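Local coordinates for homoserine kinase (PDB 4P52), which probably catalyses the ATP-dependent phosphorylation of homoserine to O-phosphohomoserine, a step on the way to threonine, as a member of the GHMP kinase family, at residues S61-K64 with G65-T69; K84-V87 with S88-L92; M248-H251 with I252-P255; A304-K307 with G308-I312. All coordinates share one frame; numbering follows the deposited sequence.

Interaction 1 (S61-K64 with G65-T69); sequences SDKK and GVRIT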
ATOM      1  N   SER A  61      19.714 -39.028 -15.344  1.00 49.39           N
ATOM      2  CA  SER A  61      20.923 -39.828 -15.283  1.00 52.96           C
ATOM      3  C   SER A  61      20.695 -41.108 -14.483  1.00 56.15           C
ATOM      4  O   SER A  61      20.005 -41.103 -13.449  1.00 55.55           O
ATOM      5  CB  SER A  61      22.067 -38.998 -14.698  1.00 55.90           C
ATOM      6  OG  SER A  61      23.306 -39.683 -14.784  1.00 60.66           O
ATOM      7  N   ASP A  62      21.257 -42.209 -14.980  1.00 59.39           N
ATOM      8  CA  ASP A  62      21.262 -43.473 -14.237  1.00 63.31           C
ATOM      9  C   ASP A  62      22.227 -43.415 -13.052  1.00 63.19           C
ATOM     10  O   ASP A  62      22.025 -44.104 -12.054  1.00 63.85           O
ATOM     11  CB  ASP A  62      21.577 -44.654 -15.158  1.00 69.94           C
ATOM     12  CG  ASP A  62      20.363 -45.097 -15.979  1.00 79.01           C
ATOM     13  OD1 ASP A  62      19.308 -44.429 -15.903  1.00 81.68           O
ATOM     14  OD2 ASP A  62      20.449 -46.117 -16.702  1.00 82.90           O
ATOM     15  N   LYS A  63      23.262 -42.581 -13.168  1.00 63.07           N
ATOM     16  CA  LYS A  63      24.175 -42.311 -12.068  1.00 65.64           C
ATOM     17  C   LYS A  63      23.497 -41.378 -11.055  1.00 67.13           C
ATOM     18  O   LYS A  63      22.836 -40.410 -11.437  1.00 64.50           O
ATOM     19  CB  LYS A  63      25.484 -41.713 -12.590  1.00 67.56           C
ATOM     20  CG  LYS A  63      26.474 -41.423 -11.472  1.00 76.33           C
ATOM     21  CD  LYS A  63      27.890 -41.129 -11.961  1.00 83.11           C
ATOM     22  CE  LYS A  63      28.852 -40.903 -10.793  1.00 80.73           C
ATOM     23  NZ  LYS A  63      28.522 -39.677 -10.012  1.00 76.30           N
ATOM     24  N   LYS A  64      23.679 -41.658  -9.767  1.00 73.37           N
ATOM     25  CA  LYS A  64      22.938 -40.950  -8.703  1.00 75.51           C
ATOM     26  C   LYS A  64      23.391 -39.511  -8.443  1.00 66.32           C
ATOM     27  O   LYS A  64      24.471 -39.077  -8.880  1.00 64.86           O
ATOM     28  CB  LYS A  64      22.911 -41.749  -7.377  1.00 86.26           C
ATOM     29  CG  LYS A  64      22.356 -43.187  -7.436  1.00 99.11           C
ATOM     30  CD  LYS A  64      21.369 -43.492  -8.575  1.00102.41           C
ATOM     31  CE  LYS A  64      19.948 -42.984  -8.339  1.00101.97           C
ATOM     32  NZ  LYS A  64      19.129 -43.096  -9.584  1.00100.02           N
ATOM     33  N   GLY A  65      22.532 -38.775  -7.744  1.00 59.23           N
ATOM     34  CA  GLY A  65      22.845 -37.426  -7.329  1.00 54.20           C
ATOM     35  C   GLY A  65      22.447 -36.355  -8.324  1.00 50.35           C
ATOM     36  O   GLY A  65      22.247 -36.611  -9.515  1.00 50.28           O
ATOM     37  N   VAL A  66      22.319 -35.144  -7.812  1.00 46.37           N
ATOM     38  CA  VAL A  66      22.115 -33.990  -8.638  1.00 43.64           C
ATOM     39  C   VAL A  66      23.494 -33.398  -8.869  1.00 44.35           C
ATOM     40  O   VAL A  66      24.177 -33.085  -7.915  1.00 47.33           O
ATOM     41  CB  VAL A  66      21.201 -32.991  -7.917  1.00 41.69           C
ATOM     42  CG1 VAL A  66      21.000 -31.735  -8.749  1.00 38.93           C
ATOM     43  CG2 VAL A  66      19.865 -33.650  -7.597  1.00 41.42           C
ATOM     44  N   ARG A  67      23.906 -33.256 -10.126  1.00 42.89           N
ATOM     45  CA  ARG A  67      25.263 -32.814 -10.454  1.00 42.38           C
ATOM     46  C   ARG A  67      25.240 -31.687 -11.441  1.00 40.28           C
ATOM     47  O   ARG A  67      24.403 -31.658 -12.327  1.00 40.25           O
ATOM     48  CB  ARG A  67      26.078 -33.955 -11.074  1.00 44.41           C
ATOM     49  CG  ARG A  67      26.142 -35.231 -10.249  1.00 47.84           C
ATOM     50  CD  ARG A  67      27.014 -36.283 -10.906  1.00 51.04           C
ATOM     51  NE  ARG A  67      26.607 -36.593 -12.277  1.00 52.72           N
ATOM     52  CZ  ARG A  67      25.524 -37.304 -12.612  1.00 57.33           C
ATOM     53  NH1 ARG A  67      24.695 -37.786 -11.677  1.00 58.55           N
ATOM     54  NH2 ARG A  67      25.261 -37.535 -13.899  1.00 57.20           N
ATOM     55  N   ILE A  68      26.180 -30.767 -11.323  1.00 39.71           N
ATOM     56  CA  ILE A  68      26.302 -29.726 -12.326  1.00 39.47           C
ATOM     57  C   ILE A  68      27.355 -30.064 -13.371  1.00 42.76           C
ATOM     58  O   ILE A  68      28.536 -30.199 -13.081  1.00 45.13           O
ATOM     59  CB  ILE A  68      26.556 -28.363 -11.707  1.00 37.98           C
ATOM     60  CG1 ILE A  68      25.324 -28.012 -10.868  1.00 38.73           C
ATOM     61  CG2 ILE A  68      26.863 -27.345 -12.808  1.00 36.70           C
ATOM     62  CD1 ILE A  68      25.502 -26.810  -9.977  1.00 40.68           C
ATOM     63  N   THR A  69      26.890 -30.183 -14.597  1.00 42.42           N
ATOM     64  CA  THR A  69      27.687 -30.636 -15.707  1.00 44.65           C
ATOM     65  C   THR A  69      28.443 -29.464 -16.287  1.00 44.79           C
ATOM     66  O   THR A  69      29.540 -29.632 -16.791  1.00 46.86           O
ATOM     67  CB  THR A  69      26.741 -31.263 -16.767  1.00 47.64           C
ATOM     68  OG1 THR A  69      26.536 -32.639 -16.441  1.00 51.46           O
ATOM     69  CG2 THR A  69      27.252 -31.113 -18.220  1.00 47.43           C
TER

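Interaction 2 (K84-V87 with S88-L92); sequences KNTV and SISIL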
ATOM      1  N   LYS A  84      26.628 -26.261  -3.003  1.00 57.01           N
ATOM      2  CA  LYS A  84      26.859 -24.823  -2.910  1.00 56.64           C
ATOM      3  C   LYS A  84      26.095 -24.012  -3.956  1.00 54.27           C
ATOM      4  O   LYS A  84      26.066 -22.788  -3.862  1.00 54.48           O
ATOM      5  CB  LYS A  84      28.350 -24.501  -3.036  1.00 59.48           C
ATOM      6  CG  LYS A  84      29.162 -24.738  -1.768  1.00 64.56           C
ATOM      7  CD  LYS A  84      30.628 -24.399  -1.982  1.00 66.39           C
ATOM      8  CE  LYS A  84      31.453 -24.784  -0.772  1.00 69.22           C
ATOM      9  NZ  LYS A  84      32.690 -25.469  -1.237  1.00 70.73           N
ATOM     10  N   ASN A  85      25.501 -24.677  -4.951  1.00 50.50           N
ATOM     11  CA  ASN A  85      24.834 -23.975  -6.051  1.00 47.09           C
ATOM     12  C   ASN A  85      23.322 -23.928  -5.896  1.00 44.64           C
ATOM     13  O   ASN A  85      22.673 -24.935  -5.572  1.00 46.07           O
ATOM     14  CB  ASN A  85      25.209 -24.560  -7.418  1.00 47.36           C
ATOM     15  CG  ASN A  85      24.698 -23.708  -8.583  1.00 46.46           C
ATOM     16  OD1 ASN A  85      23.500 -23.452  -8.701  1.00 49.56           O
ATOM     17  ND2 ASN A  85      25.609 -23.276  -9.453  1.00 43.50           N
ATOM     18  N   THR A  86      22.773 -22.754  -6.160  1.00 40.07           N
ATOM     19  CA  THR A  86      21.373 -22.503  -5.896  1.00 42.17           C
ATOM     20  C   THR A  86      20.420 -23.464  -6.635  1.00 41.80           C
ATOM     21  O   THR A  86      19.447 -23.953  -6.057  1.00 43.51           O
ATOM     22  CB  THR A  86      21.010 -21.011  -6.122  1.00 42.90           C
ATOM     23  OG1 THR A  86      19.724 -20.771  -5.573  1.00 47.10           O
ATOM     24  CG2 THR A  86      20.995 -20.625  -7.598  1.00 40.22           C
ATOM     25  N   VAL A  87      20.737 -23.767  -7.888  1.00 38.90           N
ATOM     26  CA  VAL A  87      19.891 -24.584  -8.737  1.00 37.03           C
ATOM     27  C   VAL A  87      19.893 -26.041  -8.276  1.00 38.39           C
ATOM     28  O   VAL A  87      18.841 -26.659  -8.142  1.00 39.48           O
ATOM     29  CB  VAL A  87      20.359 -24.500 -10.196  1.00 35.75           C
ATOM     30  CG1 VAL A  87      19.501 -25.380 -11.088  1.00 35.55           C
ATOM     31  CG2 VAL A  87      20.341 -23.062 -10.682  1.00 33.25           C
ATOM     32  N   SER A  88      21.073 -26.589  -8.023  1.00 38.51           N
ATOM     33  CA  SER A  88      21.180 -27.963  -7.557  1.00 39.64           C
ATOM     34  C   SER A  88      20.589 -28.174  -6.153  1.00 40.74           C
ATOM     35  O   SER A  88      19.983 -29.222  -5.884  1.00 40.16           O
ATOM     36  CB  SER A  88      22.622 -28.472  -7.668  1.00 41.06           C
ATOM     37  OG  SER A  88      23.546 -27.467  -7.304  1.00 43.10           O
ATOM     38  N   ILE A  89      20.732 -27.173  -5.275  1.00 42.13           N
ATOM     39  CA  ILE A  89      20.168 -27.263  -3.918  1.00 42.62           C
ATOM     40  C   ILE A  89      18.653 -27.352  -4.026  1.00 41.86           C
ATOM     41  O   ILE A  89      18.040 -28.232  -3.433  1.00 44.03           O
ATOM     42  CB  ILE A  89      20.607 -26.090  -2.994  1.00 43.56           C
ATOM     43  CG1 ILE A  89      22.105 -26.189  -2.664  1.00 45.22           C
ATOM     44  CG2 ILE A  89      19.782 -26.052  -1.697  1.00 41.65           C
ATOM     45  CD1 ILE A  89      22.710 -24.889  -2.145  1.00 45.01           C
ATOM     46  N   SER A  90      18.065 -26.458  -4.812  1.00 40.71           N
ATOM     47  CA  SER A  90      16.619 -26.444  -5.051  1.00 41.25           C
ATOM     48  C   SER A  90      16.054 -27.765  -5.552  1.00 39.85           C
ATOM     49  O   SER A  90      15.034 -28.259  -5.036  1.00 40.03           O
ATOM     50  CB  SER A  90      16.306 -25.399  -6.097  1.00 43.46           C
ATOM     51  OG  SER A  90      16.832 -24.166  -5.680  1.00 48.49           O
ATOM     52  N   ILE A  91      16.708 -28.308  -6.581  1.00 37.47           N
ATOM     53  CA  ILE A  91      16.269 -29.525  -7.234  1.00 35.25           C
ATOM     54  C   ILE A  91      16.451 -30.709  -6.296  1.00 37.46           C
ATOM     55  O   ILE A  91      15.588 -31.585  -6.210  1.00 37.56           O
ATOM     56  CB  ILE A  91      17.049 -29.731  -8.542  1.00 33.27           C
ATOM     57  CG1 ILE A  91      16.687 -28.623  -9.537  1.00 30.35           C
ATOM     58  CG2 ILE A  91      16.816 -31.132  -9.107  1.00 33.21           C
ATOM     59  CD1 ILE A  91      17.534 -28.617 -10.790  1.00 29.35           C
ATOM     60  N   LEU A  92      17.567 -30.724  -5.567  1.00 39.05           N
ATOM     61  CA  LEU A  92      17.806 -31.788  -4.597  1.00 41.28           C
ATOM     62  C   LEU A  92      16.712 -31.823  -3.531  1.00 43.55           C
ATOM     63  O   LEU A  92      16.237 -32.911  -3.166  1.00 45.76           O
ATOM     64  CB  LEU A  92      19.197 -31.676  -3.977  1.00 42.00           C
ATOM     65  CG  LEU A  92      19.690 -32.858  -3.113  1.00 45.61           C
ATOM     66  CD1 LEU A  92      19.603 -34.242  -3.781  1.00 44.79           C
ATOM     67  CD2 LEU A  92      21.101 -32.560  -2.604  1.00 46.77           C
TER

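Interaction 3 (M248-H251 with I252-P255); sequences MQDH and IVEP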
HETATM    1  N   MSE A 248       5.090   6.820  -7.705  1.00 40.31           N
HETATM    2  CA  MSE A 248       6.425   6.279  -7.830  1.00 40.25           C
HETATM    3  C   MSE A 248       7.477   7.221  -7.335  1.00 39.98           C
HETATM    4  O   MSE A 248       8.319   7.675  -8.109  1.00 43.31           O
HETATM    5  CB  MSE A 248       6.634   6.005  -9.275  1.00 43.54           C
HETATM    6  CG  MSE A 248       6.078   4.621  -9.491  1.00 52.51           C
HETATM    7 SE   MSE A 248       6.271   4.371 -11.425  1.00 67.12          SE
HETATM    8  CE  MSE A 248       8.145   3.713 -11.327  1.00 59.93           C
ATOM      9  N   GLN A 249       7.419   7.524  -6.043  1.00 38.23           N
ATOM     10  CA  GLN A 249       8.417   8.327  -5.339  1.00 38.70           C
ATOM     11  C   GLN A 249       8.966   7.427  -4.254  1.00 38.17           C
ATOM     12  O   GLN A 249       8.200   6.780  -3.518  1.00 40.74           O
ATOM     13  CB  GLN A 249       7.813   9.573  -4.671  1.00 41.46           C
ATOM     14  CG  GLN A 249       7.027  10.546  -5.534  1.00 49.51           C
ATOM     15  CD  GLN A 249       7.738  10.899  -6.832  1.00 60.23           C
ATOM     16  OE1 GLN A 249       8.960  11.073  -6.862  1.00 62.97           O
ATOM     17  NE2 GLN A 249       6.972  10.999  -7.921  1.00 63.88           N
ATOM     18  N   ASP A 250      10.286   7.361  -4.152  1.00 35.26           N
ATOM     19  CA  ASP A 250      10.902   6.564  -3.119  1.00 33.28           C
ATOM     20  C   ASP A 250      11.759   7.491  -2.308  1.00 32.81           C
ATOM     21  O   ASP A 250      12.744   8.009  -2.796  1.00 32.48           O
ATOM     22  CB  ASP A 250      11.712   5.430  -3.741  1.00 33.73           C
ATOM     23  CG  ASP A 250      12.511   4.626  -2.707  1.00 37.16           C
ATOM     24  OD1 ASP A 250      12.320   4.792  -1.457  1.00 38.49           O
ATOM     25  OD2 ASP A 250      13.355   3.820  -3.170  1.00 35.83           O
ATOM     26  N   HIS A 251      11.379   7.715  -1.063  1.00 36.41           N
ATOM     27  CA  HIS A 251      12.114   8.678  -0.247  1.00 41.25           C
ATOM     28  C   HIS A 251      13.112   8.048   0.737  1.00 34.22           C
ATOM     29  O   HIS A 251      13.778   8.750   1.487  1.00 34.93           O
ATOM     30  CB  HIS A 251      11.130   9.629   0.451  1.00 57.69           C
ATOM     31  CG  HIS A 251      10.485  10.602  -0.485  1.00 81.87           C
ATOM     32  ND1 HIS A 251      11.180  11.213  -1.517  1.00 86.04           N
ATOM     33  CD2 HIS A 251       9.215  11.068  -0.555  1.00 92.21           C
ATOM     34  CE1 HIS A 251      10.365  12.010  -2.183  1.00 90.03           C
ATOM     35  NE2 HIS A 251       9.168  11.942  -1.620  1.00103.44           N
ATOM     36  N   ILE A 252      13.231   6.730   0.709  1.00 29.81           N
ATOM     37  CA  ILE A 252      14.050   6.039   1.687  1.00 28.72           C
ATOM     38  C   ILE A 252      15.235   5.310   1.055  1.00 28.46           C
ATOM     39  O   ILE A 252      16.381   5.568   1.426  1.00 29.36           O
ATOM     40  CB  ILE A 252      13.199   5.070   2.535  1.00 27.30           C
ATOM     41  CG1 ILE A 252      12.295   5.880   3.455  1.00 27.65           C
ATOM     42  CG2 ILE A 252      14.072   4.118   3.343  1.00 26.42           C
ATOM     43  CD1 ILE A 252      10.981   5.206   3.744  1.00 27.55           C
ATOM     44  N   VAL A 253      14.948   4.419   0.110  1.00 26.76           N
ATOM     45  CA  VAL A 253      15.929   3.470  -0.395  1.00 26.18           C
ATOM     46  C   VAL A 253      16.751   4.081  -1.525  1.00 26.25           C
ATOM     47  O   VAL A 253      17.966   4.148  -1.434  1.00 27.23           O
ATOM     48  CB  VAL A 253      15.265   2.148  -0.861  1.00 25.71           C
ATOM     49  CG1 VAL A 253      16.275   1.227  -1.536  1.00 24.39           C
ATOM     50  CG2 VAL A 253      14.662   1.434   0.330  1.00 27.48           C
ATOM     51  N   GLU A 254      16.086   4.532  -2.578  1.00 26.30           N
ATOM     52  CA  GLU A 254      16.769   5.157  -3.708  1.00 28.57           C
ATOM     53  C   GLU A 254      17.743   6.299  -3.302  1.00 28.72           C
ATOM     54  O   GLU A 254      18.887   6.275  -3.729  1.00 29.29           O
ATOM     55  CB  GLU A 254      15.759   5.639  -4.732  1.00 31.27           C
ATOM     56  CG  GLU A 254      16.366   6.261  -5.967  1.00 35.85           C
ATOM     57  CD  GLU A 254      15.413   7.265  -6.612  1.00 41.98           C
ATOM     58  OE1 GLU A 254      14.442   6.828  -7.292  1.00 40.96           O
ATOM     59  OE2 GLU A 254      15.646   8.491  -6.426  1.00 44.08           O
ATOM     60  N   PRO A 255      17.312   7.272  -2.457  1.00 27.34           N
ATOM     61  CA  PRO A 255      18.311   8.284  -2.058  1.00 26.75           C
ATOM     62  C   PRO A 255      19.550   7.688  -1.357  1.00 26.83           C
ATOM     63  O   PRO A 255      20.640   8.217  -1.520  1.00 28.83           O
ATOM     64  CB  PRO A 255      17.552   9.204  -1.087  1.00 26.03           C
ATOM     65  CG  PRO A 255      16.116   8.804  -1.147  1.00 25.82           C
ATOM     66  CD  PRO A 255      16.017   7.445  -1.760  1.00 26.45           C
TER

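Interaction 4 (A304-K307 with G308-I312); sequences AMKK and GFDAI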
ATOM      1  N   ALA A 304      17.202   7.645 -24.305  1.00 28.81           N
ATOM      2  CA  ALA A 304      17.702   8.757 -23.493  1.00 29.18           C
ATOM      3  C   ALA A 304      18.533   8.283 -22.283  1.00 29.79           C
ATOM      4  O   ALA A 304      19.513   8.931 -21.890  1.00 30.55           O
ATOM      5  CB  ALA A 304      16.564   9.674 -23.067  1.00 28.06           C
HETATM    6  N   MSE A 305      18.159   7.144 -21.713  1.00 29.34           N
HETATM    7  CA  MSE A 305      18.940   6.541 -20.640  1.00 30.49           C
HETATM    8  C   MSE A 305      20.277   6.057 -21.180  1.00 29.95           C
HETATM    9  O   MSE A 305      21.317   6.346 -20.583  1.00 29.24           O
HETATM   10  CB  MSE A 305      18.168   5.450 -19.915  1.00 32.39           C
HETATM   11  CG  MSE A 305      16.929   5.992 -19.207  1.00 38.32           C
HETATM   12 SE   MSE A 305      16.099   4.570 -18.079  1.00 53.54          SE
HETATM   13  CE  MSE A 305      15.477   3.266 -19.415  1.00 43.49           C
ATOM     14  N   LYS A 306      20.272   5.349 -22.312  1.00 29.68           N
ATOM     15  CA  LYS A 306      21.517   4.966 -22.993  1.00 30.62           C
ATOM     16  C   LYS A 306      22.441   6.167 -23.212  1.00 32.13           C
ATOM     17  O   LYS A 306      23.653   6.082 -22.993  1.00 34.11           O
ATOM     18  CB  LYS A 306      21.231   4.277 -24.331  1.00 31.97           C
ATOM     19  CG  LYS A 306      22.464   4.054 -25.212  1.00 33.97           C
ATOM     20  CD  LYS A 306      22.144   3.392 -26.553  1.00 35.12           C
ATOM     21  CE  LYS A 306      21.574   1.979 -26.391  1.00 36.68           C
ATOM     22  NZ  LYS A 306      22.413   0.993 -25.624  1.00 37.55           N
ATOM     23  N   LYS A 307      21.866   7.287 -23.619  1.00 31.24           N
ATOM     24  CA  LYS A 307      22.651   8.474 -23.903  1.00 32.71           C
ATOM     25  C   LYS A 307      23.262   9.043 -22.607  1.00 32.92           C
ATOM     26  O   LYS A 307      24.372   9.587 -22.625  1.00 33.88           O
ATOM     27  CB  LYS A 307      21.771   9.489 -24.632  1.00 35.15           C
ATOM     28  CG  LYS A 307      22.491  10.675 -25.212  1.00 39.98           C
ATOM     29  CD  LYS A 307      21.630  11.932 -25.155  1.00 45.36           C
ATOM     30  CE  LYS A 307      22.137  13.007 -26.124  1.00 51.05           C
ATOM     31  NZ  LYS A 307      21.433  14.315 -25.970  1.00 53.33           N
ATOM     32  N   GLY A 308      22.549   8.903 -21.482  1.00 31.06           N
ATOM     33  CA  GLY A 308      23.090   9.247 -20.158  1.00 29.30           C
ATOM     34  C   GLY A 308      24.329   8.432 -19.790  1.00 29.35           C
ATOM     35  O   GLY A 308      25.329   8.992 -19.377  1.00 32.63           O
ATOM     36  N   PHE A 309      24.294   7.121 -19.965  1.00 26.67           N
ATOM     37  CA  PHE A 309      25.459   6.315 -19.617  1.00 26.60           C
ATOM     38  C   PHE A 309      26.601   6.452 -20.610  1.00 28.99           C
ATOM     39  O   PHE A 309      27.757   6.360 -20.216  1.00 30.51           O
ATOM     40  CB  PHE A 309      25.103   4.837 -19.465  1.00 24.27           C
ATOM     41  CG  PHE A 309      24.441   4.493 -18.166  1.00 22.71           C
ATOM     42  CD1 PHE A 309      25.070   4.725 -16.965  1.00 22.52           C
ATOM     43  CD2 PHE A 309      23.189   3.891 -18.145  1.00 22.35           C
ATOM     44  CE1 PHE A 309      24.454   4.390 -15.760  1.00 21.88           C
ATOM     45  CE2 PHE A 309      22.580   3.532 -16.940  1.00 21.53           C
ATOM     46  CZ  PHE A 309      23.216   3.784 -15.743  1.00 20.96           C
ATOM     47  N   ASP A 310      26.284   6.632 -21.891  1.00 29.24           N
ATOM     48  CA  ASP A 310      27.300   6.856 -22.896  1.00 30.90           C
ATOM     49  C   ASP A 310      28.067   8.117 -22.591  1.00 30.73           C
ATOM     50  O   ASP A 310      29.260   8.177 -22.857  1.00 32.31           O
ATOM     51  CB  ASP A 310      26.709   6.967 -24.298  1.00 34.42           C
ATOM     52  CG  ASP A 310      26.133   5.656 -24.795  1.00 39.52           C
ATOM     53  OD1 ASP A 310      26.278   4.637 -24.100  1.00 42.81           O
ATOM     54  OD2 ASP A 310      25.511   5.630 -25.879  1.00 42.69           O
ATOM     55  N   ALA A 311      27.399   9.123 -22.024  1.00 29.32           N
ATOM     56  CA  ALA A 311      28.047  10.427 -21.812  1.00 29.25           C
ATOM     57  C   ALA A 311      29.077  10.343 -20.673  1.00 29.68           C
ATOM     58  O   ALA A 311      29.881  11.265 -20.477  1.00 30.93           O
ATOM     59  CB  ALA A 311      27.009  11.499 -21.524  1.00 27.87           C
ATOM     60  N   ILE A 312      29.027   9.256 -19.895  1.00 27.49           N
ATOM     61  CA  ILE A 312      30.057   9.005 -18.909  1.00 26.34           C
ATOM     62  C   ILE A 312      30.861   7.753 -19.236  1.00 26.67           C
ATOM     63  O   ILE A 312      31.571   7.230 -18.398  1.00 26.46           O
ATOM     64  CB  ILE A 312      29.501   9.042 -17.471  1.00 24.83           C
ATOM     65  CG1 ILE A 312      28.482   7.918 -17.221  1.00 23.26           C
ATOM     66  CG2 ILE A 312      28.974  10.439 -17.155  1.00 24.25           C
ATOM     67  CD1 ILE A 312      28.095   7.793 -15.766  1.00 22.24           C
TER

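Interaction 1 (S61-K64 with G65-T69)
Arg-67 turns its guanidinium back onto the loop before it, and NH2 gives the straightest of the bonds here, to Ser-61 OG at 3.0 Å with an N-H...O angle of 159°. The hydroxyl lies near the guanidinium plane, and the same NH2 also forms a salt bridge with Glu-105. NH1 points at two successive carbonyls: it donates to Lys-63 O at 3.2 Å, standing well above that carbonyl's plane, and makes a weak bond to Lys-64 O at 3.1 Å. A turn about CG-CD (chi3 -55°) folds the side chain inward, after a straight start, to reach all three oxygens. The loop joins strand 52-61 to strand 66-72; strand 103-110 runs between them, antiparallel to the first and parallel to the second. Ser-61 OG takes a second, weak bond from Lys-63 N. Packing is thin and lies at the surface. Lys-63 crosses Arg-67 at about a right angle, its CG 4.0 Å above one guanidinium face toward the rim, while its chain bends at the end to bring NZ 3.8 Å from Arg-67 CD. NZ is then 4.3 Å from Arg-67 NE, a like charge, and probably gains nothing electrostatically.

Interaction 2 (K84-V87 with S88-L92)
Asn-85 and Ile-89 are joined by the first backbone bond of helix 86-98, Ile-89 N to Asn-85 O at 3.0 Å, and Asn-85 is the N-cap of that helix. The helix is the crossover of a beta-alpha-beta unit between the parallel strands 66-72 and 103-110. Taken outward from the backbone, the Asn-85 side chain first rests CB against Ser-88 OG at 3.4 Å, a hydroxyl whose own hydrogen bond is with Ala-82 O, just ahead of the helix. CG stands anti to the backbone N (chi1 -171°), which swings the amide over the first turn. There OD1 accepts from Val-87 N at 2.9 Å, the donor lying in the carbonyl plane, so a peptide N-H with no earlier helical carbonyl to bind is satisfied. At the other branch ND2 bonds to Pro-79 O, holding the amide's rotation from both ends. Beyond the cap, Ile-89 lays CG1 and CD1 along the Asn-85 carbonyl. Val-87 and Ile-91 run side by side, pointing the same way, with CG1 of Val-87 3.8 Å from CD1 of Ile-91. Around the helix, these two pack on Ile-106 of strand 103-110, Ile-89 on helix 146-157 and Ser-90 on helix 120-135. Ser-90 OG is turned back beside its own backbone N (chi1 -55°). Thr-86 O is therefore gripped twice, by Ser-90 OG at 2.7 Å and by Ser-90 N at 3.1 Å, the two donors arriving from opposite faces of the carbonyl plane.

Interaction 3 (M248-H251 with I252-P255)
Asp-250 meets the start of helix 253-257 with its carboxylate. OD1 accepts from Ile-252 N at 3.0 Å, closing an Asx turn, and from Val-253 N at 3.1 Å. Both donors reach OD1 from the same face, Val-253 N on the syn side and Ile-252 N from higher above the carboxylate plane. OD2 takes Glu-254 N at 2.9 Å, also from above the plane. With chi1 at 174° the carboxylate is carried forward, away from its own N, over the helix start, and Gln-225 NE2 also bonds to OD1. Packing is slighter: Glu-254 CB sits 3.4 Å from Asp-250 OD2, while the Pro-255 ring lies over the turn, CG 3.5 Å from His-251 O and CD 3.5 Å from Asp-250 O. Ile-252 packs on Leu-219 of the second subunit, placing the cap beside the dimer contact. As for charge, the carboxylates of Asp-250 and Glu-254 are turned 67° apart and do not touch, the latter being engaged by Lys-268 and Ser-280. With three successive N-H groups and an amide on one carboxylate, Asp-250 is fixed in rotation, and its negative charge probably complements the positive end of the helix dipole.

Interaction 4 (A304-K307 with G308-I312)
Gly-308, Phe-309 and Asp-310 donate their backbone N-H groups to the carbonyls of Ala-304, Met-305 and Lys-306, four residues back, in regular alpha-helical fashion, with the shortest of the three from Asp-310 N to Lys-306 O at 2.9 Å; the next, Ala-311 N to Lys-307 O, is weak. On the buried face of helix 295-310, Met-305, modelled as selenomethionine, and Phe-309 both face strand 194-200 and helix 264-273, where they share Ile-198 and Val-267 as neighbours; Phe-309 also lies on Pro-200. Its CD2 comes 3.9 Å from Met-305 O. This packing attaches the helix to the antiparallel sheet of the C-terminal half. On the side that borders strand 316-322, Asp-310 leans back over the preceding turn: CG sits beside its own backbone N (chi1 -68°), and OD2 comes 3.5 Å from Lys-306 CG, so the carboxylate touches the aliphatic part of the lysine rather than its charge. Alongside, OD1 of Asp-310 lies 3.2 Å from Lys-306 O, two acceptors without a hydrogen bond. Lys-306 starts extended and then bends twice, taking NZ to a weak hydrogen bond with Ser-316 OG. NZ thus stays 5.5 Å from Asp-310 OD1. Farther along, Ala-311 CB lies 3.4 Å from Lys-307 O. With NZ not in contact with the carboxylate, any attraction between Lys-306 and Asp-310 is probably weak, though it may partly offset the cost of an acidic group near the negative end of a helix; the hold between the turns comes chiefly from the backbone.

In the fold
Starting from the N terminus, all four contacts are local and follow in series; none nests in or crosses another. Interaction 1 closes the loop from strand 52-61 into strand 66-72. The chain then reaches interaction 2, which opens helix 86-98, and these two touch directly: Val-66 and Ile-68 of the strand pack on Ser-88, Asn-85 and Leu-92 of the helix, joining the mixed sheet to its crossover helix. Far along the chain, interaction 3 starts helix 253-257 after the loop from helix 241-247, and interaction 4 ends helix 295-310 on the four-stranded sheet. Their centres lie about 22 Å apart, without touching, across the chain's centre from interaction 2.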